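Adenylyltransferase and sulfurtransferase uba4 (Chaetomium thermophilum, PDB 6YUB) probably activates a ubiquitin-like sulfur carrier by adenylating its C-terminal glycine, then transfers sulfur to it, for tRNA thiolation and molybdenum cofactor synthesis. Local coordinates at residues I40-Y52 with R76-V90. Numbering follows the deposited sequence. Where two conformers were deposited one is given.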
# COMPACT_ATOMS: atom_id res chain seq x y z
N ILE B 40 -8.58 10.66 15.49
CA ILE B 40 -7.73 11.67 16.13
C ILE B 40 -6.71 12.11 15.09
O ILE B 40 -5.75 11.39 14.80
CB ILE B 40 -7.06 11.13 17.40
CG1 ILE B 40 -8.10 10.44 18.29
CG2 ILE B 40 -6.38 12.26 18.16
CD1 ILE B 40 -7.50 9.76 19.51
N GLY B 41 -6.90 13.30 14.54
CA GLY B 41 -6.05 13.80 13.49
C GLY B 41 -6.78 13.88 12.16
O GLY B 41 -7.31 12.87 11.68
N ALA B 42 -6.81 15.06 11.55
CA ALA B 42 -7.55 15.30 10.32
C ALA B 42 -6.61 15.62 9.15
O ALA B 42 -6.91 16.49 8.32
CB ALA B 42 -8.56 16.43 10.50
N GLY B 43 -5.48 14.93 9.08
CA GLY B 43 -4.50 15.18 8.04
C GLY B 43 -4.31 14.02 7.07
O GLY B 43 -5.29 13.43 6.60
N GLY B 44 -3.05 13.67 6.78
CA GLY B 44 -2.78 12.68 5.76
C GLY B 44 -3.33 11.31 6.10
O GLY B 44 -3.79 10.58 5.22
N LEU B 45 -3.26 10.93 7.37
CA LEU B 45 -3.85 9.67 7.81
C LEU B 45 -5.35 9.81 8.02
O LEU B 45 -6.12 8.92 7.63
CB LEU B 45 -3.17 9.19 9.09
CG LEU B 45 -1.73 8.71 8.97
CD1 LEU B 45 -1.07 8.62 10.34
CD2 LEU B 45 -1.67 7.36 8.25
N GLY B 46 -5.79 10.93 8.59
CA GLY B 46 -7.18 11.07 8.96
C GLY B 46 -8.13 11.26 7.79
O GLY B 46 -9.28 10.82 7.85
N CYS B 47 -7.68 11.93 6.73
CA CYS B 47 -8.58 12.20 5.61
C CYS B 47 -9.03 10.93 4.91
O CYS B 47 -10.25 10.74 4.77
CB CYS B 47 -7.89 13.15 4.61
SG CYS B 47 -7.79 14.87 5.18
N PRO B 48 -8.14 10.04 4.46
CA PRO B 48 -8.62 8.81 3.82
C PRO B 48 -9.40 7.90 4.75
O PRO B 48 -10.39 7.30 4.34
CB PRO B 48 -7.32 8.14 3.32
CG PRO B 48 -6.22 8.77 4.12
CD PRO B 48 -6.67 10.18 4.39
N ALA B 49 -8.97 7.79 6.01
CA ALA B 49 -9.73 6.99 6.97
C ALA B 49 -11.16 7.51 7.08
O ALA B 49 -12.13 6.74 6.97
CB ALA B 49 -9.04 6.99 8.33
N ALA B 50 -11.31 8.82 7.29
CA ALA B 50 -12.65 9.39 7.44
C ALA B 50 -13.49 9.17 6.18
O ALA B 50 -14.66 8.80 6.28
CB ALA B 50 -12.55 10.89 7.75
N GLN B 51 -12.89 9.37 5.00
CA GLN B 51 -13.65 9.26 3.76
C GLN B 51 -14.33 7.90 3.64
O GLN B 51 -15.51 7.81 3.28
CB GLN B 51 -12.74 9.51 2.56
CG GLN B 51 -12.43 10.98 2.31
CD GLN B 51 -11.53 11.19 1.10
OE1 GLN B 51 -11.97 11.66 0.05
NE2 GLN B 51 -10.26 10.83 1.24
N TYR B 52 -13.60 6.82 3.94
CA TYR B 52 -14.12 5.48 3.70
C TYR B 52 -15.02 5.00 4.82
O TYR B 52 -15.91 4.17 4.58
CB TYR B 52 -12.96 4.52 3.45
CG TYR B 52 -12.35 4.72 2.08
CD1 TYR B 52 -12.88 4.07 0.97
CD2 TYR B 52 -11.27 5.57 1.89
CE1 TYR B 52 -12.34 4.25 -0.29
CE2 TYR B 52 -10.72 5.76 0.64
CZ TYR B 52 -11.26 5.10 -0.45
OH TYR B 52 -10.71 5.29 -1.69
N ARG B 76 -1.12 15.56 0.20
CA ARG B 76 -1.38 14.37 1.00
C ARG B 76 -2.71 14.40 1.74
O ARG B 76 -3.24 13.34 2.08
CB ARG B 76 -0.26 14.15 2.03
CG ARG B 76 -0.18 15.23 3.10
CD ARG B 76 0.91 14.94 4.14
NE ARG B 76 0.54 15.49 5.45
CZ ARG B 76 0.25 14.76 6.53
NH1 ARG B 76 0.30 13.43 6.48
NH2 ARG B 76 -0.08 15.35 7.66
N GLN B 77 -3.27 15.59 2.00
CA GLN B 77 -4.55 15.72 2.70
C GLN B 77 -5.63 16.05 1.67
O GLN B 77 -6.14 17.16 1.58
CB GLN B 77 -4.45 16.79 3.78
CG GLN B 77 -3.22 16.63 4.66
CD GLN B 77 -3.19 17.61 5.83
OE1 GLN B 77 -4.00 18.54 5.91
NE2 GLN B 77 -2.24 17.41 6.74
N VAL B 78 -5.98 15.02 0.89
CA VAL B 78 -6.81 15.22 -0.31
C VAL B 78 -8.28 15.42 -0.01
O VAL B 78 -9.05 15.69 -0.94
CB VAL B 78 -6.64 14.03 -1.27
CG1 VAL B 78 -5.17 13.86 -1.66
CG2 VAL B 78 -7.17 12.74 -0.64
N ALA B 79 -8.70 15.30 1.25
CA ALA B 79 -10.08 15.63 1.60
C ALA B 79 -10.29 17.13 1.78
O ALA B 79 -11.44 17.55 1.96
CB ALA B 79 -10.48 14.90 2.89
N HIS B 80 -9.23 17.92 1.72
CA HIS B 80 -9.32 19.37 1.87
C HIS B 80 -9.37 20.04 0.50
O HIS B 80 -9.11 19.41 -0.54
CB HIS B 80 -8.15 19.89 2.69
CG HIS B 80 -8.10 19.37 4.10
ND1 HIS B 80 -9.23 19.29 4.90
CD2 HIS B 80 -7.08 18.89 4.84
CE1 HIS B 80 -8.89 18.79 6.07
NE2 HIS B 80 -7.60 18.54 6.07
N ALA B 81 -9.70 21.32 0.51
CA ALA B 81 -9.84 22.10 -0.71
C ALA B 81 -8.96 23.34 -0.64
O ALA B 81 -8.64 23.82 0.45
CB ALA B 81 -11.30 22.51 -0.95
N THR B 82 -8.57 23.84 -1.81
CA THR B 82 -7.75 25.04 -1.87
C THR B 82 -8.50 26.25 -1.32
O THR B 82 -7.91 27.11 -0.66
CB THR B 82 -7.29 25.30 -3.31
OG1 THR B 82 -6.52 24.18 -3.77
CG2 THR B 82 -6.45 26.57 -3.39
N LYS B 83 -9.80 26.34 -1.59
CA LYS B 83 -10.59 27.46 -1.10
C LYS B 83 -10.87 27.37 0.39
O LYS B 83 -11.39 28.32 0.97
CB LYS B 83 -11.92 27.55 -1.87
CG LYS B 83 -11.76 27.71 -3.37
N ARG B 84 -10.55 26.24 1.03
CA ARG B 84 -10.72 26.09 2.47
C ARG B 84 -9.42 26.24 3.23
O ARG B 84 -9.37 25.96 4.43
CB ARG B 84 -11.37 24.73 2.78
CG ARG B 84 -12.75 24.58 2.17
CD ARG B 84 -13.57 23.51 2.89
NE ARG B 84 -13.09 22.16 2.65
CZ ARG B 84 -13.48 21.39 1.64
NH1 ARG B 84 -14.38 21.83 0.77
NH2 ARG B 84 -12.99 20.17 1.52
N VAL B 85 -8.35 26.69 2.57
CA VAL B 85 -7.11 27.01 3.27
C VAL B 85 -7.38 28.08 4.31
O VAL B 85 -8.05 29.09 4.03
CB VAL B 85 -6.03 27.43 2.27
CG1 VAL B 85 -4.84 28.05 3.00
CG2 VAL B 85 -5.59 26.25 1.43
N GLY B 86 -6.84 27.88 5.51
CA GLY B 86 -7.11 28.75 6.63
C GLY B 86 -8.23 28.28 7.53
O GLY B 86 -8.31 28.73 8.69
N MET B 87 -9.10 27.41 7.03
CA MET B 87 -10.17 26.85 7.84
C MET B 87 -9.63 25.70 8.69
O MET B 87 -8.63 25.06 8.34
CB MET B 87 -11.30 26.36 6.95
CG MET B 87 -12.49 25.76 7.68
SD MET B 87 -13.63 24.90 6.56
CE MET B 87 -14.14 26.24 5.50
N LEU B 88 -10.28 25.47 9.83
CA LEU B 88 -9.96 24.32 10.66
C LEU B 88 -10.03 23.04 9.83
O LEU B 88 -10.96 22.83 9.04
CB LEU B 88 -10.92 24.23 11.84
CG LEU B 88 -10.81 25.33 12.90
CD1 LEU B 88 -11.88 25.14 13.97
CD2 LEU B 88 -9.43 25.33 13.52
N LYS B 89 -9.03 22.17 10.01
CA LYS B 89 -9.02 20.90 9.30
C LYS B 89 -10.28 20.10 9.58
O LYS B 89 -10.89 19.54 8.66
CB LYS B 89 -7.78 20.09 9.69
CG LYS B 89 -6.47 20.68 9.17
CD LYS B 89 -5.39 19.60 9.06
CE LYS B 89 -4.61 19.44 10.34
NZ LYS B 89 -3.88 18.14 10.38
N VAL B 90 -10.71 20.05 10.84
CA VAL B 90 -11.88 19.26 11.21
C VAL B 90 -13.11 19.73 10.44
O VAL B 90 -13.92 18.91 9.98
CB VAL B 90 -12.11 19.32 12.73
CG1 VAL B 90 -12.35 20.75 13.19
CG2 VAL B 90 -13.26 18.43 13.13
O HOH W 1 -3.45 10.73 2.43
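Arg76, in the conformer given, lays one face of its guanidinium over the glycine turn of 40-52, with NH1 3.3 Å from Gly44 CA. The backbone N of Gly44 also lies over that face, so the approach is packing of the flat group on a peptide. A water donates to both Gly44 O and Arg76 O and so links the two backbones. Gln77 carries its amide alongside the same turn, NE2 3.4 Å from Gly43 CA, where a side chain on Gly43 would collide with it. Val78 crosses Gln51 at about a right angle, CG2 to NE2, while Gln51 OE1 bonds to His96. Ala79 presses its methyl against Cys47 near the start of the helix, CB 3.5 Å from Cys47 SG. That sulfur, placed beside its own backbone N (chi1 -74°), also sits over one face of the His80 ring, 4.1 Å from the centroid. His80 gives NE2-H to Ala42 O (3.1 Å), the donor lying nearly in line with the carbonyl, although the bond bends to 146° at the hydrogen; ND1 is held by Ser92 OG. A leucine in place of His80 would probably leave Ala42 O without this donor and Ser92 without its ring partner. After the excursion through 81-88, Lys89 returns beside the turn, its CB 3.8 Å from Ala42 CB. A bend at chi3 (-88°) carries its chain past Ala42 O and on to NZ, which forms a salt bridge with Asp65; Ala42 N bonds to the same carboxylate. Gly41, Gly43 and Gly46 fit the GxGxxG pattern of a Rossmann-type fold, as expected of this ThiF-family adenylyltransferase part. Gly44, Asp65, Arg76 and Lys89, all predicted to bind ATP, gather round the turn; with no nucleotide present Lys89 pairs with Asp65, and Arg76 may meet phosphate.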